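Local atomic coordinates of WbbM protein (Klebsiella pneumoniae, PDB entry 6U4B), a protein that polymerises O-antigen as a trimeric, bifunctional enzyme, probably by transferring sugars through glycosyltransferase domains. Residues E486-T489 against F490-L493; W588-E591 against I592-Q596. All coordinates share one frame; numbering follows the deposited sequence.

How the contacts relate
From the N terminus, the chain first builds a mixed sheet with strands between 29 and 285, then a second, with strands between 302 and 521, in the part assigned to glycosyltransferase family 8. Contact 1 (486-493) is the tight turn from helix 481-487 into helix 489-499, which packs on helices 392-395 and 505-513. Contact 2 (588-596) runs the length of the last helix, 589-596, from W588 just before it, set against helices 313-325 and 576-583 and against both other subunits. Each is local and closes no long loop. They lie in series, neither nested nor crossed. The centres of contact 1 and contact 2 are about 43 Å apart, and the nearest atoms of contact 1 and contact 2 about 28 Å.

Contact 1 of 2, residues E486-T489 against F490-L493; sequences EENT and FAEL
The amide of N488 meets A491 through its oxygen: N488 OD1 takes a weak capping hydrogen bond from A491 N at 3.4 Å (147° at the hydrogen) and also rests 3.4 Å from the methyl A491 CB. CG of N488 follows, 3.9 Å from A491 CB. Its first torsion (chi1 -154°) puts CG beside the carbonyl carbon, from where OD1 reaches forward to A491 N at the start of the next helix. The ring of F490 leads away from 486-489 and is buried against P393 and Q394 of helix 392-395. The carboxylate of E492 also leads away, to a salt bridge with R495 one turn on.

N488 does two jobs where helix 481-487 gives way to helix 489-499. It is the C-prime residue of a Schellman motif, its positive phi (51°) letting the NH groups of N488 and T489 turn back to carbonyls of the helix just ending. It is also the N-cap of the helix that follows, and N488 O takes a second weak bond from A491 N, at 3.1 Å. The amide oxygen and the carbonyl oxygen of N488 therefore share one donor at the new helix start.

T489 lies on the buried side of the joint. T489 O accepts a straighter bond from L493 N, 2.9 Å long. L493 CG stands 3.4 Å from T489 O, beside the carbonyl that its own N-H grips. The methyl T489 CG2, anti to the backbone N, comes to 4.2 Å from L493 CG, and the two side chains pass at a slant. Beyond them V513 of helix 505-513 and F514 cover both residues.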
loop_
_atom_site.group_PDB
_atom_site.type_symbol
_atom_site.label_atom_id
_atom_site.label_comp_id
_atom_site.label_asym_id
_atom_site.label_seq_id
_atom_site.Cartn_x
_atom_site.Cartn_y
_atom_site.Cartn_z
ATOM N N GLU A 486 16.615 -40.970 12.776
ATOM C CA GLU A 486 16.847 -42.176 13.563
ATOM C C GLU A 486 16.455 -43.429 12.792
ATOM O O GLU A 486 17.146 -44.451 12.866
ATOM C CB GLU A 486 16.084 -42.098 14.887
ATOM C CG GLU A 486 15.977 -43.431 15.631
ATOM C CD GLU A 486 17.283 -43.872 16.288
ATOM O OE1 GLU A 486 17.235 -44.317 17.455
ATOM O OE2 GLU A 486 18.354 -43.785 15.649
ATOM N N GLU A 487 15.358 -43.373 12.041
ATOM C CA GLU A 487 14.880 -44.523 11.285
ATOM C C GLU A 487 15.474 -44.611 9.885
ATOM O O GLU A 487 15.204 -45.587 9.176
ATOM C CB GLU A 487 13.350 -44.490 11.188
ATOM C CG GLU A 487 12.640 -44.468 12.532
ATOM C CD GLU A 487 11.133 -44.581 12.397
ATOM O OE1 GLU A 487 10.648 -44.797 11.265
ATOM O OE2 GLU A 487 10.431 -44.456 13.423
ATOM N N ASN A 488 16.284 -43.627 9.482
ATOM C CA ASN A 488 16.813 -43.536 8.118
ATOM C C ASN A 488 15.689 -43.645 7.088
ATOM O O ASN A 488 15.793 -44.362 6.091
ATOM C CB ASN A 488 17.894 -44.589 7.867
ATOM C CG ASN A 488 18.880 -44.163 6.792
ATOM O OD1 ASN A 488 18.567 -43.325 5.941
ATOM N ND2 ASN A 488 20.074 -44.736 6.825
ATOM N N THR A 489 14.594 -42.923 7.347
ATOM C CA THR A 489 13.457 -42.908 6.432
ATOM C C THR A 489 13.869 -42.497 5.024
ATOM O O THR A 489 13.283 -42.964 4.041
ATOM C CB THR A 489 12.379 -41.955 6.964
ATOM O OG1 THR A 489 12.026 -42.329 8.302
ATOM C CG2 THR A 489 11.132 -41.996 6.085
ATOM N N PHE A 490 14.885 -41.639 4.906
ATOM C CA PHE A 490 15.292 -41.150 3.593
ATOM C C PHE A 490 15.729 -42.290 2.683
ATOM O O PHE A 490 15.412 -42.294 1.487
ATOM C CB PHE A 490 16.415 -40.125 3.742
ATOM C CG PHE A 490 16.983 -39.664 2.436
ATOM C CD1 PHE A 490 18.229 -40.097 2.014
ATOM C CD2 PHE A 490 16.263 -38.809 1.620
ATOM C CE1 PHE A 490 18.751 -39.675 0.805
ATOM C CE2 PHE A 490 16.778 -38.385 0.412
ATOM C CZ PHE A 490 18.022 -38.817 0.004
ATOM N N ALA A 491 16.461 -43.267 3.231
ATOM C CA ALA A 491 16.892 -44.407 2.427
ATOM C C ALA A 491 15.695 -45.194 1.905
ATOM O O ALA A 491 15.714 -45.686 0.770
ATOM C CB ALA A 491 17.813 -45.313 3.246
ATOM N N GLU A 492 14.647 -45.322 2.720
ATOM C CA GLU A 492 13.441 -46.012 2.276
ATOM C C GLU A 492 12.717 -45.217 1.195
ATOM O O GLU A 492 12.229 -45.794 0.214
ATOM C CB GLU A 492 12.519 -46.268 3.467
ATOM C CG GLU A 492 11.224 -46.982 3.116
ATOM C CD GLU A 492 11.427 -48.457 2.819
ATOM O OE1 GLU A 492 12.555 -48.963 3.014
ATOM O OE2 GLU A 492 10.454 -49.112 2.391
ATOM N N LEU A 493 12.632 -43.893 1.361
ATOM C CA LEU A 493 12.023 -43.051 0.335
ATOM C C LEU A 493 12.729 -43.219 -1.004
ATOM O O LEU A 493 12.075 -43.326 -2.050
ATOM C CB LEU A 493 12.049 -41.587 0.773
ATOM C CG LEU A 493 11.217 -41.175 1.990
ATOM C CD1 LEU A 493 11.575 -39.760 2.424
ATOM C CD2 LEU A 493 9.724 -41.283 1.695
#

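Contact 2 of 2, residues W588-E591 against I592-Q596; sequences WEME and IYKRQ
I592 N is shared by two carbonyl oxygens in the first turn of the C-terminal helix 589-596. I592 N reaches W588 O at 3.3 Å and E589 O at 3.2 Å; the donor stands well above the carbonyl plane of E589. The CG1 of I592 presses on W588 O at 3.1 Å. E589 O also lies over one face of the Y593 ring, offset toward its rim. One turn on, R595 N bonds to E591 O at 2.9 Å.

Outward, W588 and E591 share R349, the indole by a cation-pi contact and E591 OE2 by a salt bridge, while W588 NE1 bonds to N346. I314 of helix 313-325 packs on W588, E591, I592 and R595. E589 touches E589 of both other subunits, which is consistent with a position at the threefold axis of the trimer, where M590 and Y593 pack on Y576 and M590 of neighbouring subunits; the E589 side chain is about 4 Å from a bound magnesium ion, and its OE2 takes a weak bond from the backbone N of N585, a ligand of the second magnesium site. K594 bends at its last torsion (chi4 66°), bringing K594 NZ back to a weak 3.5 Å bond with M590 O and 3.4 Å from M590 CE.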
loop_
_atom_site.group_PDB
_atom_site.type_symbol
_atom_site.label_atom_id
_atom_site.label_comp_id
_atom_site.label_asym_id
_atom_site.label_seq_id
_atom_site.Cartn_x
_atom_site.Cartn_y
_atom_site.Cartn_z
ATOM N N TRP A 588 5.732 -7.725 -8.023
ATOM C CA TRP A 588 4.916 -8.513 -8.940
ATOM C C TRP A 588 3.519 -7.941 -9.136
ATOM O O TRP A 588 2.728 -8.533 -9.877
ATOM C CB TRP A 588 4.802 -9.960 -8.447
ATOM C CG TRP A 588 6.120 -10.643 -8.251
ATOM C CD1 TRP A 588 6.912 -11.189 -9.219
ATOM C CD2 TRP A 588 6.801 -10.854 -7.009
ATOM N NE1 TRP A 588 8.047 -11.724 -8.657
ATOM C CE2 TRP A 588 8.002 -11.531 -7.301
ATOM C CE3 TRP A 588 6.513 -10.533 -5.680
ATOM C CZ2 TRP A 588 8.913 -11.894 -6.312
ATOM C CZ3 TRP A 588 7.420 -10.893 -4.700
ATOM C CH2 TRP A 588 8.605 -11.566 -5.021
ATOM N N GLU A 589 3.203 -6.806 -8.507
ATOM C CA GLU A 589 1.837 -6.290 -8.536
ATOM C C GLU A 589 1.408 -5.919 -9.951
ATOM O O GLU A 589 0.354 -6.357 -10.426
ATOM C CB GLU A 589 1.717 -5.089 -7.600
ATOM C CG GLU A 589 0.383 -4.373 -7.681
ATOM C CD GLU A 589 0.149 -3.453 -6.502
ATOM O OE1 GLU A 589 -0.999 -3.402 -6.010
ATOM O OE2 GLU A 589 1.114 -2.792 -6.062
ATOM N N MET A 590 2.215 -5.113 -10.645
ATOM C CA MET A 590 1.877 -4.746 -12.016
ATOM C C MET A 590 2.036 -5.910 -12.985
ATOM O O MET A 590 1.434 -5.886 -14.064
ATOM C CB MET A 590 2.728 -3.563 -12.480
ATOM C CG MET A 590 4.219 -3.724 -12.238
ATOM S SD MET A 590 5.206 -2.643 -13.293
ATOM C CE MET A 590 5.731 -3.799 -14.557
ATOM N N GLU A 591 2.832 -6.924 -12.630
ATOM C CA GLU A 591 2.926 -8.114 -13.470
ATOM C C GLU A 591 1.580 -8.818 -13.578
ATOM O O GLU A 591 1.245 -9.371 -14.631
ATOM C CB GLU A 591 3.969 -9.083 -12.913
ATOM C CG GLU A 591 5.404 -8.796 -13.307
ATOM C CD GLU A 591 6.307 -9.988 -13.051
ATOM O OE1 GLU A 591 5.900 -11.123 -13.381
ATOM O OE2 GLU A 591 7.415 -9.795 -12.508
ATOM N N ILE A 592 0.799 -8.808 -12.496
ATOM C CA ILE A 592 -0.449 -9.564 -12.470
ATOM C C ILE A 592 -1.446 -9.014 -13.480
ATOM O O ILE A 592 -2.238 -9.771 -14.052
ATOM C CB ILE A 592 -1.036 -9.573 -11.046
ATOM C CG1 ILE A 592 0.014 -10.045 -10.041
ATOM C CG2 ILE A 592 -2.259 -10.471 -10.974
ATOM C CD1 ILE A 592 0.633 -11.380 -10.387
ATOM N N TYR A 593 -1.418 -7.705 -13.734
ATOM C CA TYR A 593 -2.384 -7.117 -14.659
ATOM C C TYR A 593 -2.112 -7.572 -16.087
ATOM O O TYR A 593 -3.019 -8.042 -16.785
ATOM C CB TYR A 593 -2.352 -5.590 -14.571
ATOM C CG TYR A 593 -2.656 -5.010 -13.203
ATOM C CD1 TYR A 593 -2.595 -3.642 -12.990
ATOM C CD2 TYR A 593 -3.001 -5.822 -12.128
ATOM C CE1 TYR A 593 -2.866 -3.101 -11.752
ATOM C CE2 TYR A 593 -3.270 -5.286 -10.882
ATOM C CZ TYR A 593 -3.203 -3.923 -10.702
ATOM O OH TYR A 593 -3.471 -3.372 -9.469
ATOM N N LYS A 594 -0.862 -7.440 -16.538
ATOM C CA LYS A 594 -0.506 -7.890 -17.879
ATOM C C LYS A 594 -0.642 -9.402 -18.005
ATOM O O LYS A 594 -1.111 -9.909 -19.030
ATOM C CB LYS A 594 0.918 -7.444 -18.215
ATOM C CG LYS A 594 1.207 -5.985 -17.889
ATOM C CD LYS A 594 2.643 -5.616 -18.233
ATOM C CE LYS A 594 2.941 -4.156 -17.922
ATOM N NZ LYS A 594 2.877 -3.859 -16.464
ATOM N N ARG A 595 -0.239 -10.140 -16.967
ATOM C CA ARG A 595 -0.360 -11.594 -16.983
ATOM C C ARG A 595 -1.815 -12.050 -16.938
ATOM O O ARG A 595 -2.105 -13.195 -17.300
ATOM C CB ARG A 595 0.431 -12.191 -15.814
ATOM C CG ARG A 595 0.599 -13.703 -15.848
ATOM C CD ARG A 595 1.757 -14.147 -14.962
ATOM N NE ARG A 595 1.861 -15.602 -14.875
ATOM C CZ ARG A 595 2.921 -16.250 -14.401
ATOM N NH1 ARG A 595 3.981 -15.575 -13.976
ATOM N NH2 ARG A 595 2.926 -17.575 -14.357
ATOM N N GLN A 596 -2.735 -11.181 -16.514
ATOM C CA GLN A 596 -4.158 -11.500 -16.528
ATOM C C GLN A 596 -4.881 -10.988 -17.762
ATOM O O GLN A 596 -5.848 -11.619 -18.200
ATOM C CB GLN A 596 -4.847 -10.948 -15.277
ATOM C CG GLN A 596 -5.108 -12.008 -14.222
ATOM C CD GLN A 596 -5.583 -11.430 -12.906
ATOM O OE1 GLN A 596 -6.141 -10.333 -12.859
ATOM N NE2 GLN A 596 -5.357 -12.165 -11.823
#